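Local coordinates for cytochrome c-552/4 domain-containing protein (PDB 4QO5) that binds eight c-type hemes in a membrane-associated, multi-subunit cytochrome and probably carries electrons along them, at residues C82-D92 with I101-V112. Sequence-based numbering, arbitrary orientation.
Sequences CHGLNPEKHPD and IHPIVTPNDCAV. With HEC (heme c), chain C.
The CXXCH heme c-binding motif ends at Cys82 and His83, and residues 101-112 fold back against it, meeting the proximal ligand of this heme. His83 NE2 binds the heme iron at 2.1 Å, with His222 as the other axial ligand. The other ring nitrogen, His83 ND1, donates a nearly straight bond to His102 O at 2.8 Å, in the plane of the ring, while Val105 CG2 lies over one face; together they probably restrict rotation of the ring about the Fe-NE2 bond. His102 N returns a bond to His83 O. His102 CG sits between its backbone N and carbonyl carbon (chi1 58°), which lays the ring flat on His90 in a face-to-face stack, centroids 3.5 Å apart and planes at 10°. Both imidazoles donate to Asp109: His90 NE2 to the syn lone pair of OD1 (2.7 Å), His102 NE2 to OD2 from above the carboxylate plane. Thr106 N reaches OD2 from the opposite face, as part of a capping box on helix 107-110. With an alanine in place of Asp109, the two imidazole N-H groups and Thr106 N would probably lose their shared acceptor, and the stacked rings would be freer to turn. A water accepts from Asn86 ND2 and donates to Asp109 OD1 at 2.6 Å.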
loop_
_atom_site.group_PDB
_atom_site.type_symbol
_atom_site.label_atom_id
_atom_site.label_comp_id
_atom_site.label_asym_id
_atom_site.label_seq_id
_atom_site.Cartn_x
_atom_site.Cartn_y
_atom_site.Cartn_z
ATOM N N CYS A 82 27.306 -25.370 -6.297
ATOM C CA CYS A 82 25.932 -25.406 -6.834
ATOM C C CYS A 82 25.833 -25.580 -8.349
ATOM O O CYS A 82 25.145 -26.473 -8.835
ATOM C CB CYS A 82 25.154 -24.164 -6.415
ATOM S SG CYS A 82 24.774 -24.269 -4.670
ATOM N N HIS A 83 26.499 -24.707 -9.093
ATOM C CA HIS A 83 26.301 -24.659 -10.530
ATOM C C HIS A 83 26.969 -25.798 -11.274
ATOM O O HIS A 83 26.680 -26.017 -12.441
ATOM C CB HIS A 83 26.780 -23.320 -11.097
ATOM C CG HIS A 83 25.880 -22.188 -10.744
ATOM N ND1 HIS A 83 24.697 -21.945 -11.413
ATOM C CD2 HIS A 83 25.958 -21.251 -9.771
ATOM C CE1 HIS A 83 24.095 -20.896 -10.881
ATOM N NE2 HIS A 83 24.850 -20.461 -9.896
ATOM N N GLY A 84 27.858 -26.517 -10.599
ATOM C CA GLY A 84 28.526 -27.652 -11.226
ATOM C C GLY A 84 27.929 -28.995 -10.838
ATOM O O GLY A 84 28.434 -30.039 -11.253
ATOM N N LEU A 85 26.867 -28.986 -10.040
ATOM C CA LEU A 85 26.261 -30.240 -9.559
ATOM C C LEU A 85 25.567 -31.069 -10.629
ATOM O O LEU A 85 24.738 -30.553 -11.376
ATOM C CB LEU A 85 25.239 -29.947 -8.456
ATOM C CG LEU A 85 25.753 -29.865 -7.032
ATOM C CD1 LEU A 85 24.635 -29.358 -6.099
ATOM C CD2 LEU A 85 26.308 -31.197 -6.569
ATOM N N ASN A 86 25.888 -32.364 -10.676
ATOM C CA ASN A 86 25.172 -33.314 -11.524
ATOM C C ASN A 86 24.962 -32.835 -12.967
ATOM O O ASN A 86 23.821 -32.762 -13.438
ATOM C CB ASN A 86 23.820 -33.636 -10.872
ATOM C CG ASN A 86 23.973 -34.351 -9.532
ATOM O OD1 ASN A 86 24.946 -35.072 -9.310
ATOM N ND2 ASN A 86 23.007 -34.166 -8.644
ATOM N N PRO A 87 26.057 -32.491 -13.665
ATOM C CA PRO A 87 25.957 -31.885 -15.001
ATOM C C PRO A 87 25.050 -32.670 -15.940
ATOM O O PRO A 87 24.266 -32.068 -16.678
ATOM C CB PRO A 87 27.392 -31.941 -15.536
ATOM C CG PRO A 87 28.257 -32.151 -14.361
ATOM C CD PRO A 87 27.447 -32.798 -13.288
ATOM N N GLU A 88 25.149 -33.996 -15.890
ATOM C CA GLU A 88 24.438 -34.873 -16.816
ATOM C C GLU A 88 22.912 -34.814 -16.659
ATOM O O GLU A 88 22.179 -35.182 -17.575
ATOM C CB GLU A 88 24.938 -36.318 -16.662
ATOM C CG GLU A 88 24.465 -37.039 -15.386
ATOM C CD GLU A 88 25.139 -36.542 -14.100
ATOM O OE1 GLU A 88 26.102 -35.753 -14.180
ATOM O OE2 GLU A 88 24.698 -36.943 -13.001
ATOM N N LYS A 89 22.438 -34.348 -15.504
ATOM C CA LYS A 89 21.002 -34.242 -15.251
ATOM C C LYS A 89 20.394 -32.905 -15.682
ATOM O O LYS A 89 19.177 -32.724 -15.627
ATOM C CB LYS A 89 20.710 -34.452 -13.762
ATOM C CG LYS A 89 21.179 -35.792 -13.224
ATOM C CD LYS A 89 20.881 -35.907 -11.734
ATOM C CE LYS A 89 21.323 -37.259 -11.172
ATOM N NZ LYS A 89 21.168 -37.313 -9.685
ATOM N N HIS A 90 21.233 -31.963 -16.096
ATOM C CA HIS A 90 20.739 -30.643 -16.455
ATOM C C HIS A 90 20.950 -30.362 -17.936
ATOM O O HIS A 90 22.082 -30.274 -18.383
ATOM C CB HIS A 90 21.443 -29.575 -15.622
ATOM C CG HIS A 90 21.150 -29.663 -14.156
ATOM N ND1 HIS A 90 20.065 -29.041 -13.576
ATOM C CD2 HIS A 90 21.803 -30.296 -13.151
ATOM C CE1 HIS A 90 20.069 -29.276 -12.275
ATOM N NE2 HIS A 90 21.113 -30.034 -11.992
ATOM N N PRO A 91 19.849 -30.225 -18.695
ATOM C CA PRO A 91 19.862 -29.884 -20.123
ATOM C C PRO A 91 20.480 -28.509 -20.392
ATOM O O PRO A 91 20.898 -28.256 -21.524
ATOM C CB PRO A 91 18.375 -29.862 -20.489
ATOM C CG PRO A 91 17.730 -30.779 -19.486
ATOM C CD PRO A 91 18.488 -30.526 -18.215
ATOM N N ASP A 92 20.517 -27.640 -19.386
ATOM C CA ASP A 92 21.150 -26.330 -19.546
ATOM C C ASP A 92 22.617 -26.343 -19.119
ATOM O O ASP A 92 23.224 -25.290 -18.914
ATOM C CB ASP A 92 20.358 -25.201 -18.854
ATOM C CG ASP A 92 20.112 -25.451 -17.371
ATOM O OD1 ASP A 92 20.126 -26.623 -16.934
ATOM O OD2 ASP A 92 19.869 -24.453 -16.639
ATOM N N ILE A 101 28.854 -26.230 -16.286
ATOM C CA ILE A 101 27.936 -25.604 -15.330
ATOM C C ILE A 101 26.554 -25.379 -15.927
ATOM O O ILE A 101 26.396 -25.318 -17.140
ATOM C CB ILE A 101 28.498 -24.271 -14.786
ATOM C CG1 ILE A 101 28.616 -23.250 -15.909
ATOM C CG2 ILE A 101 29.852 -24.483 -14.106
ATOM C CD1 ILE A 101 27.644 -22.094 -15.792
ATOM N N HIS A 102 25.553 -25.256 -15.065
ATOM C CA HIS A 102 24.200 -24.940 -15.508
ATOM C C HIS A 102 23.716 -23.741 -14.704
ATOM O O HIS A 102 23.960 -23.668 -13.503
ATOM C CB HIS A 102 23.246 -26.130 -15.328
ATOM C CG HIS A 102 23.143 -26.632 -13.918
ATOM N ND1 HIS A 102 24.094 -27.451 -13.347
ATOM C CD2 HIS A 102 22.198 -26.432 -12.961
ATOM C CE1 HIS A 102 23.740 -27.734 -12.104
ATOM N NE2 HIS A 102 22.602 -27.115 -11.839
ATOM N N PRO A 103 23.044 -22.793 -15.373
ATOM C CA PRO A 103 22.631 -21.568 -14.667
ATOM C C PRO A 103 21.486 -21.803 -13.693
ATOM O O PRO A 103 21.503 -21.207 -12.623
ATOM C CB PRO A 103 22.168 -20.650 -15.801
ATOM C CG PRO A 103 22.968 -21.118 -17.004
ATOM C CD PRO A 103 22.984 -22.627 -16.838
ATOM N N ILE A 104 20.509 -22.639 -14.047
ATOM C CA ILE A 104 19.354 -22.789 -13.177
ATOM C C ILE A 104 19.599 -23.908 -12.186
ATOM O O ILE A 104 19.487 -25.092 -12.526
ATOM C CB ILE A 104 18.031 -23.019 -13.947
ATOM C CG1 ILE A 104 17.747 -21.836 -14.878
ATOM C CG2 ILE A 104 16.856 -23.187 -12.961
ATOM C CD1 ILE A 104 16.517 -22.045 -15.767
ATOM N N VAL A 105 19.976 -23.519 -10.971
ATOM C CA VAL A 105 20.151 -24.467 -9.887
ATOM C C VAL A 105 18.770 -24.826 -9.320
ATOM O O VAL A 105 17.986 -23.950 -8.960
ATOM C CB VAL A 105 21.105 -23.897 -8.812
ATOM C CG1 VAL A 105 21.194 -24.813 -7.603
ATOM C CG2 VAL A 105 22.487 -23.623 -9.409
ATOM N N THR A 106 18.470 -26.120 -9.244
ATOM C CA THR A 106 17.100 -26.565 -9.038
ATOM C C THR A 106 16.920 -27.214 -7.661
ATOM O O THR A 106 17.908 -27.469 -6.974
ATOM C CB THR A 106 16.736 -27.599 -10.107
ATOM O OG1 THR A 106 17.501 -28.783 -9.872
ATOM C CG2 THR A 106 17.021 -27.041 -11.515
ATOM N N PRO A 107 15.660 -27.460 -7.249
ATOM C CA PRO A 107 15.423 -28.172 -5.978
ATOM C C PRO A 107 16.190 -29.494 -5.886
ATOM O O PRO A 107 16.663 -29.883 -4.804
ATOM C CB PRO A 107 13.913 -28.432 -6.006
ATOM C CG PRO A 107 13.366 -27.249 -6.763
ATOM C CD PRO A 107 14.394 -26.978 -7.847
ATOM N N ASN A 108 16.347 -30.178 -7.011
ATOM C CA ASN A 108 17.115 -31.422 -6.982
ATOM C C ASN A 108 18.598 -31.203 -6.677
ATOM O O ASN A 108 19.255 -32.073 -6.104
ATOM C CB ASN A 108 16.904 -32.242 -8.257
ATOM C CG ASN A 108 15.563 -32.964 -8.260
ATOM O OD1 ASN A 108 14.789 -32.859 -7.303
ATOM N ND2 ASN A 108 15.285 -33.703 -9.328
ATOM N N ASP A 109 19.120 -30.031 -7.042
ATOM C CA ASP A 109 20.481 -29.667 -6.663
ATOM C C ASP A 109 20.547 -29.347 -5.162
ATOM O O ASP A 109 21.431 -29.832 -4.452
ATOM C CB ASP A 109 20.948 -28.443 -7.452
ATOM C CG ASP A 109 21.125 -28.739 -8.933
ATOM O OD1 ASP A 109 21.392 -29.916 -9.291
ATOM O OD2 ASP A 109 20.983 -27.789 -9.728
ATOM N N CYS A 110 19.630 -28.501 -4.701
ATOM C CA CYS A 110 19.504 -28.192 -3.279
ATOM C C CYS A 110 19.405 -29.466 -2.446
ATOM O O CYS A 110 19.926 -29.520 -1.322
ATOM C CB CYS A 110 18.254 -27.337 -3.016
ATOM S SG CYS A 110 18.112 -25.834 -4.041
ATOM N N ALA A 111 18.736 -30.481 -2.991
ATOM C CA ALA A 111 18.471 -31.713 -2.232
ATOM C C ALA A 111 19.733 -32.484 -1.895
ATOM O O ALA A 111 19.715 -33.385 -1.054
ATOM C CB ALA A 111 17.503 -32.617 -2.975
ATOM N N VAL A 112 20.822 -32.151 -2.581
ATOM C CA VAL A 112 22.103 -32.792 -2.340
ATOM C C VAL A 112 22.506 -32.620 -0.871
ATOM O O VAL A 112 23.087 -33.535 -0.264
ATOM C CB VAL A 112 23.165 -32.264 -3.335
ATOM C CG1 VAL A 112 24.571 -32.722 -2.963
ATOM C CG2 VAL A 112 22.799 -32.726 -4.739
HETATM FE FE HEC C . 24.300 -18.849 -8.674
HETATM C CHA HEC C . 21.759 -18.311 -10.927
HETATM C CHB HEC C . 26.416 -17.015 -10.702
HETATM C CHC HEC C . 26.677 -19.268 -6.416
HETATM C CHD HEC C . 22.228 -20.864 -6.829
HETATM N NA HEC C . 24.129 -17.828 -10.416
HETATM C C1A HEC C . 22.973 -17.748 -11.193
HETATM C C2A HEC C . 23.249 -16.973 -12.374
HETATM C C3A HEC C . 24.522 -16.600 -12.315
HETATM C C4A HEC C . 25.102 -17.124 -11.095
HETATM C CMA HEC C . 25.260 -15.737 -13.362
HETATM C CAA HEC C . 22.235 -16.688 -13.511
HETATM C CBA HEC C . 21.051 -15.828 -13.105
HETATM C CGA HEC C . 21.487 -14.397 -13.202
HETATM O O1A HEC C . 21.110 -13.616 -12.289
HETATM O O2A HEC C . 22.221 -14.055 -14.172
HETATM N NB HEC C . 26.134 -18.340 -8.659
HETATM C C1B HEC C . 26.834 -17.486 -9.500
HETATM C C2B HEC C . 28.061 -17.083 -8.873
HETATM C C3B HEC C . 28.043 -17.684 -7.674
HETATM C C4B HEC C . 26.887 -18.495 -7.534
HETATM C CMB HEC C . 29.055 -16.077 -9.517
HETATM C CAB HEC C . 28.918 -17.608 -6.437
HETATM C CBB HEC C . 29.429 -16.148 -6.179
HETATM N NC HEC C . 24.446 -19.893 -6.986
HETATM C C1C HEC C . 25.544 -19.970 -6.172
HETATM C C2C HEC C . 25.353 -20.995 -5.177
HETATM C C3C HEC C . 24.031 -21.236 -5.208
HETATM C C4C HEC C . 23.507 -20.682 -6.400
HETATM C CMC HEC C . 26.355 -21.120 -3.995
HETATM C CAC HEC C . 23.056 -22.129 -4.399
HETATM C CBC HEC C . 23.310 -22.163 -2.865
HETATM N ND HEC C . 22.367 -19.457 -8.870
HETATM C C1D HEC C . 21.708 -20.255 -7.937
HETATM C C2D HEC C . 20.318 -20.427 -8.272
HETATM C C3D HEC C . 20.144 -19.651 -9.568
HETATM C C4D HEC C . 21.462 -19.102 -9.858
HETATM C CMD HEC C . 19.328 -21.251 -7.398
HETATM C CAD HEC C . 18.897 -19.421 -10.469
HETATM C CBD HEC C . 17.727 -20.362 -10.256
HETATM C CGD HEC C . 16.810 -19.801 -9.182
HETATM O O1D HEC C . 15.785 -20.450 -8.890
HETATM O O2D HEC C . 17.098 -18.710 -8.626
HETATM O O HOH W 1 20.959 -32.433 -9.049
HETATM O O HOH W 2 18.698 -26.802 -14.626
#